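Possible transcriptional regulator, ArsR family protein (Rhodococcus sp. RHA1, PDB 3F6V) probably binds DNA as a transcriptional regulator of the ArsR family, through a winged helix-turn-helix domain. Local coordinates at residues 71-74 against 75-78. Sequence-based numbering, arbitrary orientation.
Sequences EQTV and NNLA
Thr-73 caps the helix that starts at Val-74: its OG1 accepts the backbone N-H of Asn-76 at 2.9 Å, with an angle of 158° at the hydrogen. The torsion chi1 of 69° makes this possible, because it sets OG1 between the residue's own N and carbonyl carbon, which places it within bonding distance of Asn-76 N. The same residue begins the i to i+4 backbone bonds of the helix, as Thr-73 O receives Leu-77 N at 3.0 Å; Val-74 O then takes Ala-78 N at 2.9 Å. The side-chain bond to Asn-76 N is the N-cap; the carbonyl bond to Leu-77 N is the first regular bond of the helix. In the conformer described, Asn-76 ND2 also comes within 3.2 Å of Thr-73 OG1, but the angle is too poor for a bond. That amide instead donates to a water, 2.9 Å from Asn-76 ND2, which also accepts from Thr-73 N and so links the strand end to Asn-76.

Outward from these bonds, the aliphatic carbons of Leu-77 pack largely against polar atoms of the strand. CG of Leu-77 lies 3.4 Å from Thr-73 O and 4.0 Å from Gln-72 CB, the latter an apolar contact, and its CD2 meets Gln-72 OE1 at 3.7 Å, the two side chains crossing at about a right angle. Gln-72 stays extended beyond CG, and its NE2 donates to the carbonyls of Gly-70 and Leu-66.

Strand 72-73 pairs antiparallel with strand 109-114, through backbone bonds of Gln-72 with Tyr-112, while Val-74 bonds to Arg-110. Helix 74-78 packs on helix 85-97, the two forming the helix-turn-helix of this family: Val-74 and Leu-77 rest on Leu-92 and Ala-78 on Ile-88, while Leu-77 also reaches Leu-63 and Leu-66 of helix 58-66.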
ATOM      1  N   GLU A  71      13.575  -3.472  18.411  1.00 15.46           N
ATOM      2  CA  GLU A  71      12.366  -3.692  19.169  0.50 16.15           C
ATOM      3  C   GLU A  71      12.130  -2.505  20.101  1.00 16.64           C
ATOM      4  O   GLU A  71      13.086  -1.996  20.759  1.00 18.64           O
ATOM      5  CB  GLU A  71      12.530  -4.995  19.940  0.50 16.85           C
ATOM      6  CG  GLU A  71      11.286  -5.546  20.576  0.50 16.64           C
ATOM      7  CD  GLU A  71      11.628  -6.502  21.710  0.50 15.10           C
ATOM      8  OE1 GLU A  71      12.509  -6.168  22.536  0.50 17.71           O
ATOM      9  OE2 GLU A  71      11.032  -7.588  21.783  0.50 19.02           O
ATOM     10  N   GLN A  72      10.896  -2.017  20.129  1.00 14.82           N
ATOM     11  CA  GLN A  72      10.503  -0.814  20.901  1.00 15.92           C
ATOM     12  C   GLN A  72       9.170  -0.911  21.587  1.00 15.22           C
ATOM     13  O   GLN A  72       8.306  -1.710  21.180  1.00 15.67           O
ATOM     14  CB  GLN A  72      10.529   0.407  19.996  1.00 17.44           C
ATOM     15  CG  GLN A  72      11.955   0.727  19.511  1.00 20.29           C
ATOM     16  CD  GLN A  72      11.977   1.676  18.343  1.00 24.87           C
ATOM     17  OE1 GLN A  72      11.564   2.836  18.455  1.00 29.28           O
ATOM     18  NE2 GLN A  72      12.428   1.172  17.168  1.00 22.61           N
ATOM     19  N   THR A  73       8.978  -0.100  22.644  1.00 15.47           N
ATOM     20  CA  THR A  73       7.724  -0.109  23.350  1.00 14.75           C
ATOM     21  C   THR A  73       6.686   0.674  22.648  1.00 15.56           C
ATOM     22  O   THR A  73       6.931   1.603  21.832  1.00 16.24           O
ATOM     23  CB  THR A  73       7.826   0.480  24.772  1.00 14.76           C
ATOM     24  OG1 THR A  73       8.077   1.892  24.662  1.00 16.03           O
ATOM     25  CG2 THR A  73       8.964  -0.214  25.561  1.00 15.96           C
ATOM     26  N   VAL A  74       5.480   0.281  22.954  1.00 17.84           N
ATOM     27  CA  VAL A  74       4.349   1.016  22.476  1.00 18.35           C
ATOM     28  C   VAL A  74       4.458   2.518  22.800  1.00 19.48           C
ATOM     29  O   VAL A  74       4.329   3.355  21.936  1.00 21.26           O
ATOM     30  CB  VAL A  74       3.047   0.423  22.995  1.00 18.82           C
ATOM     31  CG1 VAL A  74       1.952   1.366  22.657  1.00 19.37           C
ATOM     32  CG2 VAL A  74       2.786  -0.946  22.395  1.00 19.67           C
ATOM     33  N   ASN A  75       4.786   2.842  24.052  1.00 19.44           N
ATOM     34  CA  ASN A  75       4.874   4.253  24.440  1.00 19.17           C
ATOM     35  C   ASN A  75       5.965   5.001  23.736  1.00 18.66           C
ATOM     36  O   ASN A  75       5.793   6.155  23.375  1.00 20.06           O
ATOM     37  CB  ASN A  75       5.104   4.369  25.957  1.00 20.32           C
ATOM     38  CG  ASN A  75       3.870   3.962  26.742  1.00 23.79           C
ATOM     39  OD1 ASN A  75       2.819   3.638  26.161  1.00 27.09           O
ATOM     40  ND2 ASN A  75       3.991   3.944  28.056  1.00 28.27           N
ATOM     41  N   ASN A  76       7.107   4.358  23.514  1.00 17.93           N
ATOM     42  CA  ASN A  76       8.195   5.007  22.819  0.50 18.41           C
ATOM     43  C   ASN A  76       7.864   5.278  21.323  1.00 19.27           C
ATOM     44  O   ASN A  76       8.213   6.324  20.783  1.00 20.13           O
ATOM     45  CB  ASN A  76       9.534   4.276  23.090  0.50 18.12           C
ATOM     46  CG  ASN A  76      10.063   4.483  24.561  0.50 15.93           C
ATOM     47  OD1 ASN A  76       9.826   5.527  25.201  0.50 17.19           O
ATOM     48  ND2 ASN A  76      10.793   3.502  25.071  0.50 15.07           N
ATOM     49  N   LEU A  77       7.185   4.330  20.681  1.00 18.94           N
ATOM     50  CA  LEU A  77       6.771   4.504  19.290  1.00 19.32           C
ATOM     51  C   LEU A  77       5.732   5.593  19.191  1.00 20.05           C
ATOM     52  O   LEU A  77       5.750   6.454  18.295  1.00 20.95           O
ATOM     53  CB  LEU A  77       6.175   3.169  18.775  1.00 17.70           C
ATOM     54  CG  LEU A  77       7.190   2.042  18.508  1.00 18.89           C
ATOM     55  CD1 LEU A  77       6.514   0.691  18.384  1.00 18.49           C
ATOM     56  CD2 LEU A  77       8.104   2.331  17.304  1.00 17.48           C
ATOM     57  N   ALA A  78       4.797   5.553  20.135  1.00 19.97           N
ATOM     58  CA  ALA A  78       3.692   6.494  20.142  1.00 21.01           C
ATOM     59  C   ALA A  78       4.125   7.940  20.267  1.00 22.61           C
ATOM     60  O   ALA A  78       3.408   8.824  19.818  1.00 23.82           O
ATOM     61  CB  ALA A  78       2.683   6.105  21.170  1.00 21.31           C
TER
HETATM   62  O   HOH W   1      11.533   1.495  23.151  1.00 17.82           O